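Local structure of ApaG protein (Pseudomonas aeruginosa, 3NRF) at residues K40-L45 / A71-P76; R34-A39 / G77-G82. The protein is of unknown function, a small all-beta protein of the DUF4354 family that carries a disulfide bond. One frame throughout, in Å; residues are numbered along the deposited sequence.

How the contacts relate
From the N terminus, strand 24-37 runs out to A39, and K40-L45 follows at once as the first half of contact 1. The chain then goes through strands 49-53 and 59-65 before A71-P76 returns to pair with K40-L45. G77-G82 follows directly and runs back beside R34-A39, closing contact 2. Contact 1 is therefore nested inside the loop that contact 2 closes. Contact 2 joins neighbouring strands of the large antiparallel sheet, and contact 1 is a separate two-stranded ribbon; the centres of the two contacts lie about 9 Å apart. N37 of contact 2 ties the two together: its ND2 bonds to L74 O, 2.8 Å away.

Contact 1. Residues K40-L45 / A71-P76; sequences KSEISL and ADTLKP
Segments K40-L45 and A71-P76 run antiparallel, their end-to-end directions 166° apart, with I43 and L74 a hydrogen-bonded pair and S44 and T73 a non-hydrogen-bonded one. I43 N gives to L74 O at 3.1 Å, L74 N returns a bond to I43 O, and L45 N bonds to D72 O at 2.8 Å.

E42 carries the polar side of the contact. Its CG is anti to the backbone N (chi1 -175°), the chain beyond is extended, and the E42 side chain crosses those of T73 and K75 at a slant. T73 OG1 donates to the anti lone pair of E42 OE2 at 2.6 Å. K75 bends at chi2, and its NZ comes to E42 OE1 at 2.8 Å from above the carboxylate plane, 48° out of it, forming a salt bridge. Each carboxylate oxygen thus has its own donor, one hydroxyl and one ammonium, and the positive charge would be expected to favour the ionised acid.

At one end the P76 ring lies over the backbone of K40 and S41, with CB 3.5 Å from K40 C. At the other, in the conformer of D72 described here, one of two deposited, a water links S44 OG to D72 OD1 and D72 OD2 forms a salt bridge with K46; S44 OG also bonds to K46 N. On the opposite face from S44 and T73, I43 touches N37 and L74 touches L35, both of strand 24-37. This is a short two-stranded antiparallel ribbon at the protein surface, packed by its I43 and L74 face against the end of a main-sheet strand.

Contact 2. Residues R34-A39 / G77-G82; sequences RLVNAA and GASVEG
R34-A39 and G77-G82 meet as neighbouring strands of the main antiparallel sheet, strand 24-37 against strand 79-88, their local axes 4.6 Å apart at closest approach and running at 172°. L35 and V80 make the hydrogen-bonded pair, L35 N to V80 O at 2.8 Å and V80 N to L35 O at 3.0 Å. The ladder goes on with N37 N to A78 O, and then G77 N to N37 O, just before strand 79-88 begins.

On the face of L35 and V80, CB of the leucine meets CG2 of the valine at 4.0 Å. V80 also touches L74 of strand 73-74, and L35 further packs on V7 and V9 of strand 7-21, on its other flank. Next along is the buried N37. Besides L74 O, its amide nitrogen donates to S41 O, while OD1 takes a weak bond from A39 N, so both ends of the amide have partners.

The other face holds R34, V36, S79 and E81. V36 CG2 rests near S79 OG in the conformer of S79 described here, one of two deposited. R34 is extended as far as CD; a turn at chi3 (-57°) then swings NE toward E81, and E81 OE1 lies at the edge of the guanidinium. A bound methylpentanediol, probably from the crystallisation liquor, lies about 3 Å from the E81 side chain. E81 too has two deposited conformers, and in the one described here R34 grips it side-on in a salt bridge: NE at 2.8 Å and NH2 at 2.9 Å converge on the single oxygen E81 OE1, which lies within 4° of the guanidinium plane.

Contact 1. Residues K40-L45 / A71-P76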
loop_
_atom_site.group_PDB
_atom_site.type_symbol
_atom_site.label_atom_id
_atom_site.label_comp_id
_atom_site.label_asym_id
_atom_site.label_seq_id
_atom_site.Cartn_x
_atom_site.Cartn_y
_atom_site.Cartn_z
ATOM N N LYS B 40 -9.339 22.987 -28.865
ATOM C CA LYS B 40 -10.478 23.833 -29.195
ATOM C C LYS B 40 -11.468 23.143 -30.133
ATOM O O LYS B 40 -12.467 23.745 -30.521
ATOM C CB LYS B 40 -10.017 25.175 -29.793
ATOM C CG LYS B 40 -9.446 26.183 -28.785
ATOM C CD LYS B 40 -10.470 26.527 -27.688
ATOM C CE LYS B 40 -10.090 27.778 -26.875
ATOM N NZ LYS B 40 -10.150 29.047 -27.674
ATOM N N SER B 41 -11.197 21.894 -30.497
ATOM C CA SER B 41 -12.126 21.128 -31.332
ATOM C C SER B 41 -12.473 19.774 -30.714
ATOM O O SER B 41 -11.767 19.270 -29.858
ATOM C CB SER B 41 -11.540 20.907 -32.719
ATOM O OG SER B 41 -10.343 20.178 -32.631
ATOM N N GLU B 42 -13.571 19.191 -31.180
ATOM C CA GLU B 42 -14.012 17.875 -30.722
ATOM C C GLU B 42 -13.036 16.819 -31.253
ATOM O O GLU B 42 -12.547 16.936 -32.377
ATOM C CB GLU B 42 -15.432 17.630 -31.214
ATOM C CG GLU B 42 -16.060 16.377 -30.733
ATOM C CD GLU B 42 -17.528 16.307 -31.071
ATOM O OE1 GLU B 42 -18.066 17.207 -31.790
ATOM O OE2 GLU B 42 -18.179 15.361 -30.593
ATOM N N ILE B 43 -12.732 15.820 -30.429
ATOM C CA ILE B 43 -11.767 14.769 -30.766
ATOM C C ILE B 43 -12.421 13.396 -30.678
ATOM O O ILE B 43 -13.072 13.084 -29.683
ATOM C CB ILE B 43 -10.514 14.862 -29.801
ATOM C CG1 ILE B 43 -9.768 16.190 -30.016
ATOM C CG2 ILE B 43 -9.533 13.701 -30.005
ATOM C CD1 ILE B 43 -8.561 16.429 -29.069
ATOM N N SER B 44 -12.312 12.597 -31.746
ATOM C CA SER B 44 -12.839 11.236 -31.729
ATOM C C SER B 44 -11.907 10.332 -30.946
ATOM O O SER B 44 -10.689 10.417 -31.088
ATOM C CB SER B 44 -12.981 10.647 -33.142
ATOM O OG SER B 44 -13.510 9.329 -33.053
ATOM N N LEU B 45 -12.499 9.469 -30.126
ATOM C CA LEU B 45 -11.758 8.443 -29.388
ATOM C C LEU B 45 -12.188 7.060 -29.884
ATOM O O LEU B 45 -11.868 6.034 -29.279
ATOM C CB LEU B 45 -12.039 8.567 -27.887
ATOM C CG LEU B 45 -11.581 9.852 -27.185
ATOM C CD1 LEU B 45 -12.040 9.842 -25.744
ATOM C CD2 LEU B 45 -10.081 10.034 -27.270
ATOM N N ALA B 71 -16.696 6.982 -24.022
ATOM C CA ALA B 71 -17.243 8.005 -24.935
ATOM C C ALA B 71 -16.610 7.979 -26.345
ATOM O O ALA B 71 -15.383 7.885 -26.489
ATOM C CB ALA B 71 -17.066 9.400 -24.324
ATOM N N ASP B 72 -17.457 8.101 -27.366
ATOM C CA ASP B 72 -17.009 8.077 -28.758
ATOM C C ASP B 72 -16.179 9.310 -29.106
ATOM O O ASP B 72 -15.292 9.237 -29.952
ATOM C CB ASP B 72 -18.199 7.978 -29.715
ATOM C CG ASP B 72 -17.780 7.616 -31.128
ATOM O OD1 ASP B 72 -18.270 8.253 -32.089
ATOM O OD2 ASP B 72 -16.939 6.695 -31.272
ATOM N N THR B 73 -16.497 10.449 -28.476
ATOM C CA THR B 73 -15.775 11.696 -28.692
ATOM C C THR B 73 -15.730 12.524 -27.402
ATOM O O THR B 73 -16.496 12.266 -26.473
ATOM C CB THR B 73 -16.422 12.576 -29.779
ATOM O OG1 THR B 73 -17.606 13.207 -29.256
ATOM C CG2 THR B 73 -16.781 11.731 -31.041
ATOM N N LEU B 74 -14.845 13.511 -27.369
ATOM C CA LEU B 74 -14.733 14.440 -26.239
ATOM C C LEU B 74 -14.903 15.853 -26.823
ATOM O O LEU B 74 -14.172 16.230 -27.739
ATOM C CB LEU B 74 -13.390 14.254 -25.520
ATOM C CG LEU B 74 -13.446 14.226 -23.984
ATOM C CD1 LEU B 74 -14.356 13.076 -23.498
ATOM C CD2 LEU B 74 -12.055 14.048 -23.370
ATOM N N LYS B 75 -15.890 16.613 -26.341
ATOM C CA LYS B 75 -16.084 17.988 -26.805
ATOM C C LYS B 75 -14.929 18.852 -26.301
ATOM O O LYS B 75 -14.307 18.520 -25.298
ATOM C CB LYS B 75 -17.440 18.565 -26.339
ATOM C CG LYS B 75 -18.646 17.917 -26.980
ATOM C CD LYS B 75 -18.816 18.328 -28.422
ATOM C CE LYS B 75 -20.079 17.720 -29.019
ATOM N NZ LYS B 75 -20.305 18.230 -30.393
ATOM N N PRO B 76 -14.628 19.953 -27.014
ATOM C CA PRO B 76 -13.542 20.845 -26.619
ATOM C C PRO B 76 -13.759 21.346 -25.199
ATOM O O PRO B 76 -14.864 21.707 -24.861
ATOM C CB PRO B 76 -13.630 21.990 -27.636
ATOM C CG PRO B 76 -14.959 21.891 -28.266
ATOM C CD PRO B 76 -15.406 20.483 -28.153
HETATM O O HOH W 1 -16.208 9.362 -33.471
HETATM O O HOH W 2 -14.366 5.101 -27.524
#

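Contact 2. Residues R34-A39 / G77-G82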
loop_
_atom_site.group_PDB
_atom_site.type_symbol
_atom_site.label_atom_id
_atom_site.label_comp_id
_atom_site.label_asym_id
_atom_site.label_seq_id
_atom_site.Cartn_x
_atom_site.Cartn_y
_atom_site.Cartn_z
ATOM N N ARG B 34 -9.120 10.321 -15.599
ATOM C CA ARG B 34 -9.889 11.466 -16.103
ATOM C C ARG B 34 -9.325 11.834 -17.465
ATOM O O ARG B 34 -8.118 12.016 -17.605
ATOM C CB ARG B 34 -9.801 12.688 -15.188
ATOM C CG ARG B 34 -10.645 13.862 -15.730
ATOM C CD ARG B 34 -10.670 15.061 -14.806
ATOM N NE ARG B 34 -11.155 14.705 -13.475
ATOM C CZ ARG B 34 -11.259 15.583 -12.468
ATOM N NH1 ARG B 34 -10.866 16.832 -12.648
ATOM N NH2 ARG B 34 -11.708 15.198 -11.280
ATOM N N LEU B 35 -10.179 11.935 -18.472
ATOM C CA LEU B 35 -9.755 12.360 -19.788
ATOM C C LEU B 35 -10.229 13.791 -19.936
ATOM O O LEU B 35 -11.406 14.051 -19.676
ATOM C CB LEU B 35 -10.394 11.508 -20.876
ATOM C CG LEU B 35 -10.179 10.011 -20.707
ATOM C CD1 LEU B 35 -10.941 9.317 -21.821
ATOM C CD2 LEU B 35 -8.667 9.650 -20.725
ATOM N N VAL B 36 -9.312 14.687 -20.331
ATOM C CA VAL B 36 -9.587 16.108 -20.494
ATOM C C VAL B 36 -9.208 16.568 -21.908
ATOM O O VAL B 36 -8.036 16.511 -22.283
ATOM C CB VAL B 36 -8.794 16.986 -19.467
ATOM C CG1 VAL B 36 -9.121 18.485 -19.655
ATOM C CG2 VAL B 36 -9.088 16.544 -18.025
ATOM N N ASN B 37 -10.196 17.022 -22.694
ATOM C CA ASN B 37 -9.932 17.515 -24.052
ATOM C C ASN B 37 -9.496 18.948 -23.944
ATOM O O ASN B 37 -10.335 19.845 -23.785
ATOM C CB ASN B 37 -11.147 17.364 -25.000
ATOM C CG ASN B 37 -10.888 17.921 -26.428
ATOM O OD1 ASN B 37 -9.835 18.469 -26.716
ATOM N ND2 ASN B 37 -11.872 17.781 -27.308
ATOM N N ALA B 38 -8.181 19.167 -24.029
ATOM C CA ALA B 38 -7.592 20.508 -23.920
ATOM C C ALA B 38 -7.728 21.347 -25.197
ATOM O O ALA B 38 -7.622 22.575 -25.153
ATOM C CB ALA B 38 -6.113 20.386 -23.534
ATOM N N ALA B 39 -7.952 20.680 -26.329
ATOM C CA ALA B 39 -8.072 21.347 -27.634
ATOM C C ALA B 39 -9.335 22.181 -27.806
ATOM O O ALA B 39 -10.277 22.098 -27.006
ATOM C CB ALA B 39 -7.984 20.302 -28.764
ATOM N N GLY B 77 -12.716 21.310 -24.372
ATOM C CA GLY B 77 -12.813 21.755 -22.966
ATOM C C GLY B 77 -13.497 20.781 -21.997
ATOM O O GLY B 77 -13.527 21.011 -20.784
ATOM N N ALA B 78 -14.032 19.683 -22.501
ATOM C CA ALA B 78 -14.762 18.758 -21.651
ATOM C C ALA B 78 -13.916 17.650 -21.070
ATOM O O ALA B 78 -12.869 17.245 -21.643
ATOM C CB ALA B 78 -15.947 18.135 -22.416
ATOM N N SER B 79 -14.418 17.099 -19.955
ATOM C CA SER B 79 -13.778 16.021 -19.206
ATOM C C SER B 79 -14.764 14.900 -18.887
ATOM O O SER B 79 -15.968 15.177 -18.694
ATOM C CB SER B 79 -13.274 16.563 -17.859
ATOM O OG SER B 79 -12.449 17.711 -18.009
ATOM N N VAL B 80 -14.263 13.670 -18.823
ATOM C CA VAL B 80 -14.994 12.519 -18.391
ATOM C C VAL B 80 -14.050 11.785 -17.427
ATOM O O VAL B 80 -12.819 11.921 -17.494
ATOM C CB VAL B 80 -15.493 11.619 -19.558
ATOM C CG1 VAL B 80 -16.481 12.391 -20.471
ATOM C CG2 VAL B 80 -14.319 11.068 -20.378
ATOM N N GLU B 81 -14.606 10.966 -16.560
ATOM C CA GLU B 81 -13.816 10.273 -15.570
ATOM C C GLU B 81 -14.483 8.997 -15.127
ATOM O O GLU B 81 -15.711 8.850 -15.189
ATOM C CB GLU B 81 -13.544 11.204 -14.388
ATOM C CG GLU B 81 -12.980 10.568 -13.140
ATOM C CD GLU B 81 -12.854 11.541 -11.974
ATOM O OE1 GLU B 81 -11.972 12.448 -12.005
ATOM O OE2 GLU B 81 -13.629 11.356 -10.997
ATOM N N GLY B 82 -13.666 8.027 -14.736
ATOM C CA GLY B 82 -14.141 6.737 -14.241
ATOM C C GLY B 82 -12.987 5.825 -13.870
ATOM O O GLY B 82 -11.831 6.209 -13.936
#